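Local coordinates for protein putative adenosine kinase (Schistosoma mansoni, PDB 3VAS) that probably catalyses, as an adenosine kinase of the ribokinase (pfkB) family, transfer of the ATP gamma-phosphate to adenosine, which is bound in this structure, at residues 104-109 and 128-133; 160-165 and 190-195; 210-215 and 225-230. All blocks are in the same frame, centred on the assembly; numbering follows the deposited sequence.

Contact 1 of 3, residues 104-109 and 128-133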
ATOM      1  N   VAL A 104      10.516   7.772  -0.488  1.00 24.64           N
ATOM      2  CA  VAL A 104      11.147   7.989  -1.784  1.00 21.68           C
ATOM      3  C   VAL A 104      10.210   7.550  -2.910  1.00 22.63           C
ATOM      4  O   VAL A 104       9.658   6.448  -2.875  1.00 19.23           O
ATOM      5  CB  VAL A 104      12.462   7.191  -1.898  1.00 22.96           C
ATOM      6  CG1 VAL A 104      12.976   7.190  -3.338  1.00 22.20           C
ATOM      7  CG2 VAL A 104      13.510   7.743  -0.937  1.00 21.91           C
ATOM      8  N   GLY A 105      10.026   8.417  -3.904  1.00 25.07           N
ATOM      9  CA  GLY A 105       9.226   8.093  -5.072  1.00 22.86           C
ATOM     10  C   GLY A 105       9.565   9.025  -6.222  1.00 26.03           C
ATOM     11  O   GLY A 105      10.307   9.993  -6.039  1.00 29.16           O
ATOM     12  N   CYS A 106       9.022   8.749  -7.405  1.00 24.21           N
ATOM     13  CA  CYS A 106       9.285   9.603  -8.566  1.00 23.18           C
ATOM     14  C   CYS A 106       8.047  10.345  -9.074  1.00 23.94           C
ATOM     15  O   CYS A 106       7.059   9.731  -9.488  1.00 25.25           O
ATOM     16  CB  CYS A 106       9.926   8.802  -9.708  1.00 23.08           C
ATOM     17  SG  CYS A 106      10.475   9.825 -11.104  1.00 26.30           S
ATOM     18  N   ILE A 107       8.115  11.672  -9.041  1.00 23.27           N
ATOM     19  CA  ILE A 107       7.065  12.523  -9.585  1.00 20.77           C
ATOM     20  C   ILE A 107       7.580  13.266 -10.820  1.00 24.93           C
ATOM     21  O   ILE A 107       8.785  13.272 -11.095  1.00 25.57           O
ATOM     22  CB  ILE A 107       6.592  13.573  -8.556  1.00 21.06           C
ATOM     23  CG1 ILE A 107       7.773  14.433  -8.091  1.00 20.19           C
ATOM     24  CG2 ILE A 107       5.894  12.905  -7.363  1.00 17.86           C
ATOM     25  CD1 ILE A 107       7.367  15.642  -7.244  1.00 20.31           C
ATOM     26  N   GLY A 108       6.665  13.892 -11.559  1.00 22.27           N
ATOM     27  CA  GLY A 108       7.040  14.742 -12.673  1.00 23.61           C
ATOM     28  C   GLY A 108       7.269  16.180 -12.231  1.00 28.72           C
ATOM     29  O   GLY A 108       7.020  16.526 -11.074  1.00 28.25           O
ATOM     30  N   ALA A 109       7.749  17.017 -13.146  1.00 30.11           N
ATOM     31  CA  ALA A 109       7.964  18.431 -12.850  1.00 31.74           C
ATOM     32  C   ALA A 109       6.721  19.234 -13.207  1.00 31.89           C
ATOM     33  O   ALA A 109       6.758  20.120 -14.059  1.00 37.44           O
ATOM     34  CB  ALA A 109       9.178  18.964 -13.607  1.00 33.01           C
ATOM     35  N   GLU A 128      12.584  12.300  -0.339  1.00 30.31           N
ATOM     36  CA  GLU A 128      13.593  12.555  -1.355  1.00 30.43           C
ATOM     37  C   GLU A 128      13.036  12.097  -2.696  1.00 31.19           C
ATOM     38  O   GLU A 128      13.279  10.971  -3.134  1.00 30.67           O
ATOM     39  CB  GLU A 128      14.903  11.832  -1.036  1.00 32.06           C
ATOM     40  CG  GLU A 128      15.707  12.457   0.094  1.00 34.46           C
ATOM     41  CD  GLU A 128      16.306  13.810  -0.273  1.00 39.71           C
ATOM     42  OE1 GLU A 128      16.401  14.129  -1.480  1.00 39.26           O
ATOM     43  OE2 GLU A 128      16.688  14.558   0.651  1.00 42.91           O
ATOM     44  N   PHE A 129      12.267  12.972  -3.334  1.00 31.16           N
ATOM     45  CA  PHE A 129      11.635  12.633  -4.601  1.00 28.46           C
ATOM     46  C   PHE A 129      12.633  12.657  -5.741  1.00 31.35           C
ATOM     47  O   PHE A 129      13.514  13.514  -5.795  1.00 31.33           O
ATOM     48  CB  PHE A 129      10.492  13.600  -4.917  1.00 25.84           C
ATOM     49  CG  PHE A 129       9.258  13.369  -4.098  1.00 27.20           C
ATOM     50  CD1 PHE A 129       8.411  12.308  -4.384  1.00 25.92           C
ATOM     51  CD2 PHE A 129       8.942  14.213  -3.045  1.00 26.08           C
ATOM     52  CE1 PHE A 129       7.271  12.091  -3.634  1.00 23.08           C
ATOM     53  CE2 PHE A 129       7.803  14.000  -2.291  1.00 26.97           C
ATOM     54  CZ  PHE A 129       6.968  12.939  -2.585  1.00 26.02           C
ATOM     55  N   GLN A 130      12.494  11.699  -6.646  1.00 31.33           N
ATOM     56  CA  GLN A 130      13.174  11.767  -7.925  1.00 30.30           C
ATOM     57  C   GLN A 130      12.231  12.500  -8.865  1.00 29.12           C
ATOM     58  O   GLN A 130      11.022  12.265  -8.853  1.00 27.57           O
ATOM     59  CB  GLN A 130      13.468  10.364  -8.453  1.00 30.32           C
ATOM     60  CG  GLN A 130      14.152  10.332  -9.811  1.00 32.37           C
ATOM     61  CD  GLN A 130      14.375   8.918 -10.301  1.00 33.13           C
ATOM     62  OE1 GLN A 130      14.214   7.962  -9.543  1.00 35.10           O
ATOM     63  NE2 GLN A 130      14.741   8.775 -11.571  1.00 31.38           N
ATOM     64  N   ILE A 131      12.764  13.418  -9.654  1.00 29.25           N
ATOM     65  CA  ILE A 131      11.918  14.148 -10.583  1.00 29.20           C
ATOM     66  C   ILE A 131      12.146  13.583 -11.980  1.00 29.53           C
ATOM     67  O   ILE A 131      13.288  13.466 -12.434  1.00 30.16           O
ATOM     68  CB  ILE A 131      12.163  15.679 -10.530  1.00 34.61           C
ATOM     69  CG1 ILE A 131      11.416  16.319  -9.352  1.00 36.33           C
ATOM     70  CG2 ILE A 131      11.657  16.342 -11.794  1.00 32.07           C
ATOM     71  CD1 ILE A 131      11.858  15.880  -7.971  1.00 37.00           C
ATOM     72  N   ALA A 132      11.060  13.195 -12.643  1.00 26.90           N
ATOM     73  CA  ALA A 132      11.151  12.631 -13.981  1.00 27.09           C
ATOM     74  C   ALA A 132      11.498  13.705 -15.011  1.00 29.87           C
ATOM     75  O   ALA A 132      11.085  14.859 -14.882  1.00 29.89           O
ATOM     76  CB  ALA A 132       9.850  11.939 -14.352  1.00 26.98           C
ATOM     77  N   GLU A 133      12.272  13.320 -16.021  1.00 34.09           N
ATOM     78  CA  GLU A 133      12.578  14.196 -17.146  1.00 39.09           C
ATOM     79  C   GLU A 133      11.296  14.624 -17.850  1.00 37.67           C
ATOM     80  O   GLU A 133      10.435  13.794 -18.144  1.00 34.98           O
ATOM     81  CB  GLU A 133      13.496  13.480 -18.133  1.00 48.14           C
ATOM     82  CG  GLU A 133      14.950  13.429 -17.704  1.00 57.16           C
ATOM     83  CD  GLU A 133      15.675  14.731 -17.979  1.00 66.50           C
ATOM     84  OE1 GLU A 133      16.764  14.944 -17.401  1.00 70.44           O
ATOM     85  OE2 GLU A 133      15.158  15.541 -18.780  1.00 69.73           O
TER
HETATM   86  O   HOH W   1       8.600  15.796 -15.737  1.00 28.32           O
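C106 and Q130 send their side chains to one face of the paired strands, I107 and I131 to the other, so the sulfur and the amide chain share one side and the branched aliphatic groups the other. On the first face C106 SG, placed anti to the backbone N (chi1 -173°), lies alongside the start of the Q130 chain, 3.9 Å from Q130 CG, and also meets the A132 methyl, with C106 SG 3.9 Å from A132 CB. Q130 runs out extended past this sulfur, and its amide finds its partners in the chain beyond: Q130 OE1 takes the backbone N-H of S163, while Q130 NE2 makes a weak bond to D161 O. On the opposite face the I107 branch methyl CG2 approaches the F129 ring obliquely, 3.9 Å from F129 CD1, and P33 of strand 27-40 touches both residues. G105 O sits near the plane of that ring, at its edge. I107 CG1 and I131 CG1 face each other more loosely, at 4.3 Å.

Strands 101-107 and 126-131 run parallel and, with helix 111-122 between them, form a beta-alpha-beta unit of the Rossmann-like ribokinase core. Three backbone bonds alternate across the pair: Q130 N to G105 O, I107 N to Q130 O, and A132 N to I107 O. The second is the least straight at hydrogen (141°), although I107 N stands nearly on the line of the Q130 carbonyl. CA-H...O contacts accompany the bonds, C106 CA lying 3.2 Å from Q130 O. Past the last direct bond a water spans the two chains, accepting from A109 N at 3.0 Å and donating to A132 O at 2.8 Å; beside this bridge the A109 methyl touches I131 CG2.

Contact 2 of 3, residues 160-165 and 190-195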
ATOM      1  N   CYS A 160       7.214   5.387 -12.918  1.00 22.08           N
ATOM      2  CA  CYS A 160       8.005   4.342 -13.570  1.00 22.69           C
ATOM      3  C   CYS A 160       9.492   4.660 -13.606  1.00 25.85           C
ATOM      4  O   CYS A 160      10.327   3.751 -13.606  1.00 23.94           O
ATOM      5  CB  CYS A 160       7.525   4.109 -15.004  1.00 22.33           C
ATOM      6  SG  CYS A 160       5.894   3.366 -15.123  1.00 35.05           S
ATOM      7  N   ASP A 161       9.819   5.948 -13.645  1.00 26.31           N
ATOM      8  CA  ASP A 161      11.205   6.385 -13.795  1.00 28.57           C
ATOM      9  C   ASP A 161      12.031   6.262 -12.517  1.00 27.02           C
ATOM     10  O   ASP A 161      13.221   6.578 -12.518  1.00 27.54           O
ATOM     11  CB  ASP A 161      11.266   7.818 -14.331  1.00 32.00           C
ATOM     12  CG  ASP A 161      11.201   7.876 -15.849  1.00 38.81           C
ATOM     13  OD1 ASP A 161      10.709   6.909 -16.469  1.00 41.69           O
ATOM     14  OD2 ASP A 161      11.642   8.894 -16.424  1.00 42.29           O
ATOM     15  N   LEU A 162      11.406   5.810 -11.432  1.00 23.65           N
ATOM     16  CA  LEU A 162      12.132   5.594 -10.184  1.00 24.17           C
ATOM     17  C   LEU A 162      13.242   4.574 -10.414  1.00 28.05           C
ATOM     18  O   LEU A 162      12.985   3.456 -10.867  1.00 25.68           O
ATOM     19  CB  LEU A 162      11.189   5.115  -9.084  1.00 21.19           C
ATOM     20  CG  LEU A 162      11.833   4.740  -7.749  1.00 22.71           C
ATOM     21  CD1 LEU A 162      12.427   5.968  -7.055  1.00 22.09           C
ATOM     22  CD2 LEU A 162      10.809   4.051  -6.869  1.00 19.12           C
ATOM     23  N   SER A 163      14.477   4.967 -10.121  1.00 30.46           N
ATOM     24  CA  SER A 163      15.624   4.142 -10.482  1.00 32.82           C
ATOM     25  C   SER A 163      16.503   3.786  -9.296  1.00 34.09           C
ATOM     26  O   SER A 163      16.493   4.460  -8.270  1.00 36.18           O
ATOM     27  CB  SER A 163      16.473   4.844 -11.542  1.00 33.22           C
ATOM     28  OG  SER A 163      17.057   6.020 -11.016  1.00 35.94           O
ATOM     29  N   LEU A 164      17.275   2.721  -9.464  1.00 34.50           N
ATOM     30  CA  LEU A 164      18.251   2.311  -8.471  1.00 35.01           C
ATOM     31  C   LEU A 164      19.317   3.396  -8.313  1.00 34.88           C
ATOM     32  O   LEU A 164      19.857   3.591  -7.223  1.00 35.88           O
ATOM     33  CB  LEU A 164      18.890   0.984  -8.887  1.00 36.59           C
ATOM     34  CG  LEU A 164      19.746   0.241  -7.865  1.00 40.74           C
ATOM     35  CD1 LEU A 164      18.985   0.035  -6.559  1.00 40.12           C
ATOM     36  CD2 LEU A 164      20.203  -1.092  -8.440  1.00 42.24           C
ATOM     37  N   ALA A 165      19.605   4.104  -9.405  1.00 30.09           N
ATOM     38  CA  ALA A 165      20.569   5.198  -9.383  1.00 35.50           C
ATOM     39  C   ALA A 165      20.177   6.303  -8.406  1.00 36.71           C
ATOM     40  O   ALA A 165      21.032   6.874  -7.730  1.00 37.86           O
ATOM     41  CB  ALA A 165      20.765   5.776 -10.784  1.00 36.28           C
ATOM     42  N   ASN A 190       6.122  -3.130 -10.319  1.00 18.73           N
ATOM     43  CA  ASN A 190       5.965  -2.625 -11.684  1.00 19.15           C
ATOM     44  C   ASN A 190       6.867  -1.436 -12.030  1.00 24.98           C
ATOM     45  O   ASN A 190       7.118  -1.159 -13.206  1.00 29.58           O
ATOM     46  CB  ASN A 190       4.511  -2.220 -11.956  1.00 16.86           C
ATOM     47  CG  ASN A 190       3.539  -3.384 -11.842  1.00 20.89           C
ATOM     48  OD1 ASN A 190       2.470  -3.250 -11.246  1.00 21.39           O
ATOM     49  ND2 ASN A 190       3.902  -4.530 -12.415  1.00 20.25           N
ATOM     50  N   THR A 191       7.344  -0.723 -11.017  1.00 21.47           N
ATOM     51  CA  THR A 191       8.049   0.527 -11.271  1.00 21.81           C
ATOM     52  C   THR A 191       9.545   0.458 -10.981  1.00 23.23           C
ATOM     53  O   THR A 191      10.350   1.014 -11.729  1.00 26.30           O
ATOM     54  CB  THR A 191       7.422   1.705 -10.488  1.00 21.18           C
ATOM     55  OG1 THR A 191       7.350   1.370  -9.096  1.00 22.99           O
ATOM     56  CG2 THR A 191       6.017   2.010 -11.006  1.00 17.37           C
ATOM     57  N   CYS A 192       9.922  -0.215  -9.897  1.00 20.28           N
ATOM     58  CA  CYS A 192      11.327  -0.285  -9.521  1.00 23.06           C
ATOM     59  C   CYS A 192      11.647  -1.520  -8.687  1.00 22.36           C
ATOM     60  O   CYS A 192      12.033  -1.414  -7.523  1.00 22.59           O
ATOM     61  CB  CYS A 192      11.731   0.973  -8.751  1.00 25.09           C
ATOM     62  SG  CYS A 192      13.504   1.140  -8.517  1.00 34.53           S
ATOM     63  N   TYR A 193      11.494  -2.691  -9.291  1.00 22.22           N
ATOM     64  CA  TYR A 193      11.750  -3.933  -8.581  1.00 23.09           C
ATOM     65  C   TYR A 193      13.186  -4.020  -8.068  1.00 21.98           C
ATOM     66  O   TYR A 193      13.430  -4.521  -6.972  1.00 21.83           O
ATOM     67  CB  TYR A 193      11.424  -5.146  -9.453  1.00 19.47           C
ATOM     68  CG  TYR A 193      11.544  -6.428  -8.672  1.00 20.86           C
ATOM     69  CD1 TYR A 193      10.727  -6.665  -7.574  1.00 21.20           C
ATOM     70  CD2 TYR A 193      12.491  -7.387  -9.010  1.00 23.41           C
ATOM     71  CE1 TYR A 193      10.836  -7.833  -6.845  1.00 23.81           C
ATOM     72  CE2 TYR A 193      12.608  -8.557  -8.293  1.00 23.01           C
ATOM     73  CZ  TYR A 193      11.780  -8.774  -7.210  1.00 26.18           C
ATOM     74  OH  TYR A 193      11.896  -9.932  -6.487  1.00 29.43           O
ATOM     75  N   GLU A 194      14.125  -3.518  -8.863  1.00 21.31           N
ATOM     76  CA  GLU A 194      15.540  -3.541  -8.509  1.00 29.84           C
ATOM     77  C   GLU A 194      15.819  -2.808  -7.190  1.00 26.45           C
ATOM     78  O   GLU A 194      16.578  -3.287  -6.350  1.00 28.56           O
ATOM     79  CB  GLU A 194      16.389  -2.960  -9.656  1.00 35.00           C
ATOM     80  CG  GLU A 194      15.877  -1.623 -10.214  1.00 44.02           C
ATOM     81  CD  GLU A 194      16.843  -0.964 -11.203  1.00 55.56           C
ATOM     82  OE1 GLU A 194      17.737  -1.667 -11.732  1.00 60.45           O
ATOM     83  OE2 GLU A 194      16.709   0.260 -11.450  1.00 56.14           O
ATOM     84  N   GLY A 195      15.200  -1.647  -7.014  1.00 24.88           N
ATOM     85  CA  GLY A 195      15.361  -0.880  -5.794  1.00 24.10           C
ATOM     86  C   GLY A 195      14.731  -1.561  -4.591  1.00 25.48           C
ATOM     87  O   GLY A 195      15.339  -1.649  -3.523  1.00 21.72           O
TER
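The chain of 160-165 passes beside the first turns of helix 189-205, with CA atoms closest at C160 and T191 (4.5 Å). The helix is kinked at 194-195, where the backbone nitrogens lack bonds to the preceding turn and G195 N makes only a weak bond to C192 O. L162 turns toward C192: its CD2 methyl rests 3.7 Å from C192 CB, and M30 of strand 27-40 touches both side chains. C192 SG, anti to its own N (chi1 -169°), is directed to the backbone of 162-163, with C192 SG 3.3 Å from L162 O. Further along, the E194 carboxylate reaches across to L164, whose CB lies 3.4 Å from E194 OE2, while L164 CD1 packs on G195 CA at 3.8 Å. T191 lays its CG2 methyl by the C160 backbone, and its hydroxyl OG1 is hydrogen-bonded to N32 OD1.

A backbone-to-carboxylate hydrogen bond, L164 N to E194 OE2 at 3.2 Å, arrives 48° out of the carboxylate plane. It meets the first turn of helix 164-167, where S163, the N-cap, also bonds through OG to H166 N. A negative carboxylate here would probably interact favourably with the partial positive charge of that helix start.

Contact 3 of 3, residues 210-215 and 225-230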
ATOM      1  N   PHE A 210      10.967  -5.736   7.589  1.00 25.94           N
ATOM      2  CA  PHE A 210      10.481  -5.431   6.252  1.00 23.30           C
ATOM      3  C   PHE A 210       9.024  -5.848   6.097  1.00 22.94           C
ATOM      4  O   PHE A 210       8.692  -7.023   6.233  1.00 26.87           O
ATOM      5  CB  PHE A 210      11.344  -6.120   5.188  1.00 25.60           C
ATOM      6  CG  PHE A 210      11.047  -5.665   3.781  1.00 24.41           C
ATOM      7  CD1 PHE A 210      11.759  -4.617   3.216  1.00 24.70           C
ATOM      8  CD2 PHE A 210      10.054  -6.277   3.031  1.00 20.83           C
ATOM      9  CE1 PHE A 210      11.491  -4.191   1.927  1.00 27.33           C
ATOM     10  CE2 PHE A 210       9.780  -5.858   1.740  1.00 23.49           C
ATOM     11  CZ  PHE A 210      10.498  -4.808   1.188  1.00 24.26           C
ATOM     12  N   CYS A 211       8.162  -4.882   5.792  1.00 20.17           N
ATOM     13  CA  CYS A 211       6.731  -5.132   5.658  1.00 21.76           C
ATOM     14  C   CYS A 211       6.284  -5.007   4.207  1.00 23.42           C
ATOM     15  O   CYS A 211       6.617  -4.037   3.526  1.00 20.97           O
ATOM     16  CB  CYS A 211       5.937  -4.166   6.545  1.00 23.76           C
ATOM     17  SG  CYS A 211       6.511  -4.118   8.269  1.00 27.45           S
ATOM     18  N   PHE A 212       5.522  -5.993   3.743  1.00 24.58           N
ATOM     19  CA  PHE A 212       5.183  -6.112   2.331  1.00 21.18           C
ATOM     20  C   PHE A 212       3.681  -6.289   2.153  1.00 21.87           C
ATOM     21  O   PHE A 212       3.044  -7.032   2.901  1.00 24.02           O
ATOM     22  CB  PHE A 212       5.944  -7.298   1.729  1.00 21.59           C
ATOM     23  CG  PHE A 212       5.690  -7.513   0.259  1.00 18.69           C
ATOM     24  CD1 PHE A 212       6.083  -6.564  -0.675  1.00 19.22           C
ATOM     25  CD2 PHE A 212       5.084  -8.676  -0.189  1.00 16.98           C
ATOM     26  CE1 PHE A 212       5.855  -6.762  -2.029  1.00 23.38           C
ATOM     27  CE2 PHE A 212       4.851  -8.884  -1.543  1.00 22.50           C
ATOM     28  CZ  PHE A 212       5.238  -7.926  -2.465  1.00 23.56           C
ATOM     29  N   ASN A 213       3.113  -5.598   1.170  1.00 18.84           N
ATOM     30  CA  ASN A 213       1.686  -5.717   0.880  1.00 19.64           C
ATOM     31  C   ASN A 213       1.455  -6.385  -0.480  1.00 22.46           C
ATOM     32  O   ASN A 213       2.070  -5.998  -1.475  1.00 22.40           O
ATOM     33  CB  ASN A 213       1.021  -4.335   0.921  1.00 17.43           C
ATOM     34  CG  ASN A 213      -0.481  -4.408   1.197  1.00 19.65           C
ATOM     35  OD1 ASN A 213      -1.233  -5.060   0.468  1.00 19.35           O
ATOM     36  ND2 ASN A 213      -0.918  -3.740   2.263  1.00 18.90           N
ATOM     37  N   LEU A 214       0.581  -7.388  -0.522  1.00 20.86           N
ATOM     38  CA  LEU A 214       0.249  -8.053  -1.788  1.00 20.44           C
ATOM     39  C   LEU A 214      -0.403  -7.075  -2.779  1.00 20.77           C
ATOM     40  O   LEU A 214      -0.300  -7.244  -3.997  1.00 22.24           O
ATOM     41  CB  LEU A 214      -0.651  -9.279  -1.558  1.00 19.44           C
ATOM     42  CG  LEU A 214      -0.109 -10.433  -0.701  1.00 20.84           C
ATOM     43  CD1 LEU A 214      -1.135 -11.559  -0.561  1.00 23.45           C
ATOM     44  CD2 LEU A 214       1.203 -10.971  -1.266  1.00 19.80           C
ATOM     45  N   SER A 215      -1.086  -6.068  -2.239  1.00 18.01           N
ATOM     46  CA  SER A 215      -1.549  -4.899  -2.998  1.00 18.08           C
ATOM     47  C   SER A 215      -2.706  -5.101  -3.991  1.00 18.06           C
ATOM     48  O   SER A 215      -3.670  -4.336  -3.969  1.00 18.75           O
ATOM     49  CB  SER A 215      -0.377  -4.181  -3.675  1.00 19.27           C
ATOM     50  OG  SER A 215       0.538  -3.709  -2.703  1.00 25.25           O
ATOM     51  N   LYS A 225       6.704 -14.463  -9.582  1.00 25.26           N
ATOM     52  CA  LYS A 225       8.121 -14.578  -9.230  1.00 24.88           C
ATOM     53  C   LYS A 225       8.540 -13.463  -8.277  1.00 22.88           C
ATOM     54  O   LYS A 225       9.158 -13.723  -7.248  1.00 25.40           O
ATOM     55  CB  LYS A 225       8.997 -14.583 -10.500  1.00 25.66           C
ATOM     56  CG  LYS A 225      10.522 -14.640 -10.284  1.00 25.60           C
ATOM     57  CD  LYS A 225      11.142 -13.238 -10.106  1.00 29.84           C
ATOM     58  CE  LYS A 225      12.417 -13.042 -10.920  1.00 33.00           C
ATOM     59  NZ  LYS A 225      12.143 -12.567 -12.300  1.00 29.80           N
ATOM     60  N   GLU A 226       8.200 -12.224  -8.624  1.00 21.65           N
ATOM     61  CA  GLU A 226       8.577 -11.065  -7.811  1.00 23.13           C
ATOM     62  C   GLU A 226       7.883 -11.050  -6.443  1.00 23.79           C
ATOM     63  O   GLU A 226       8.495 -10.682  -5.435  1.00 19.58           O
ATOM     64  CB  GLU A 226       8.295  -9.751  -8.551  1.00 23.18           C
ATOM     65  CG  GLU A 226       9.168  -9.492  -9.789  1.00 28.48           C
ATOM     66  CD  GLU A 226       8.507  -9.942 -11.087  1.00 30.90           C
ATOM     67  OE1 GLU A 226       7.662 -10.861 -11.042  1.00 31.96           O
ATOM     68  OE2 GLU A 226       8.822  -9.369 -12.150  1.00 33.19           O
ATOM     69  N   VAL A 227       6.607 -11.431  -6.409  1.00 22.74           N
ATOM     70  CA  VAL A 227       5.872 -11.466  -5.144  1.00 21.74           C
ATOM     71  C   VAL A 227       6.503 -12.482  -4.192  1.00 21.82           C
ATOM     72  O   VAL A 227       6.744 -12.184  -3.021  1.00 24.14           O
ATOM     73  CB  VAL A 227       4.369 -11.792  -5.339  1.00 21.32           C
ATOM     74  CG1 VAL A 227       3.686 -12.020  -3.983  1.00 17.87           C
ATOM     75  CG2 VAL A 227       3.667 -10.678  -6.121  1.00 16.45           C
ATOM     76  N   ASP A 228       6.789 -13.674  -4.702  1.00 22.45           N
ATOM     77  CA  ASP A 228       7.358 -14.722  -3.865  1.00 27.47           C
ATOM     78  C   ASP A 228       8.773 -14.383  -3.428  1.00 28.81           C
ATOM     79  O   ASP A 228       9.190 -14.734  -2.325  1.00 29.20           O
ATOM     80  CB  ASP A 228       7.325 -16.077  -4.573  1.00 31.75           C
ATOM     81  CG  ASP A 228       5.950 -16.716  -4.538  1.00 33.73           C
ATOM     82  OD1 ASP A 228       5.094 -16.249  -3.751  1.00 31.31           O
ATOM     83  OD2 ASP A 228       5.732 -17.687  -5.290  1.00 33.87           O
ATOM     84  N   GLU A 229       9.519 -13.700  -4.289  1.00 26.97           N
ATOM     85  CA  GLU A 229      10.861 -13.294  -3.907  1.00 27.82           C
ATOM     86  C   GLU A 229      10.803 -12.265  -2.778  1.00 26.66           C
ATOM     87  O   GLU A 229      11.560 -12.355  -1.811  1.00 20.43           O
ATOM     88  CB  GLU A 229      11.655 -12.754  -5.095  1.00 26.86           C
ATOM     89  CG  GLU A 229      13.087 -12.402  -4.726  1.00 33.14           C
ATOM     90  CD  GLU A 229      13.996 -12.227  -5.932  1.00 40.39           C
ATOM     91  OE1 GLU A 229      13.554 -11.655  -6.951  1.00 41.28           O
ATOM     92  OE2 GLU A 229      15.162 -12.665  -5.854  1.00 44.89           O
ATOM     93  N   MET A 230       9.896 -11.297  -2.902  1.00 21.68           N
ATOM     94  CA  MET A 230       9.706 -10.289  -1.862  1.00 20.42           C
ATOM     95  C   MET A 230       9.278 -10.910  -0.526  1.00 21.81           C
ATOM     96  O   MET A 230       9.804 -10.550   0.526  1.00 22.78           O
ATOM     97  CB  MET A 230       8.700  -9.226  -2.309  1.00 17.36           C
ATOM     98  CG  MET A 230       9.203  -8.338  -3.444  1.00 23.87           C
ATOM     99  SD  MET A 230      10.792  -7.565  -3.075  1.00 31.26           S
ATOM    100  CE  MET A 230      10.345  -6.531  -1.701  1.00 20.78           C
TER
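M230 sets its CB over the F212 ring, and the contact is apolar throughout. Its one CH-pi interaction places M230 CB above a face of F212, 3.8 Å from the ring centroid and 14° off the ring normal, displaced toward the rim at CZ. The two side chains cross at about a right angle.

Other apolar contacts extend the packing. M230 bends at chi2 and chi3, which curls the chain back so that its terminal methyl CE reaches F210, 3.4 Å from F210 CZ, at an oblique approach to that ring. One turn earlier V227 CG1 meets L214 CD2 at 3.8 Å and F212 CE2 at 4.1 Å.

At the strand end N213 OD1 accepts S215 N at 2.9 Å on an in-plane lone pair, an Asx turn that shapes the chain as it leaves the strand; N213 ND2 bonds Y183 OH.

Helix 224-231 runs roughly antiparallel to strand 209-213, with their local axes 10.0 Å apart at 151°. The strand is bonded to strands 181-185 and 236-240, while M196 of helix 189-205 also packs on M230, so the M230 side chain lies between the strand and helix 189-205.

In the fold
The contacts follow in series along the chain, contact 1 closing before contact 2 opens and contact 2 before contact 3. Contacts 1 and 2 have centres 11 Å apart and touch where Q130 meets residues 161-163; contacts 2 and 3, with centres 15 Å apart, touch through Y193, whose ring packs on E226 and M230. Contacts 1 and 3 do not meet, their centres lying 23 Å apart, yet both reach the same central sheet. Helix 189-205 leads directly into strand 209-213, joining contact 2 to contact 3. The T191 side chain, about 6 Å from the bound adenosine, puts contact 2 nearest the nucleoside, with the other two flanking it in the kinase core.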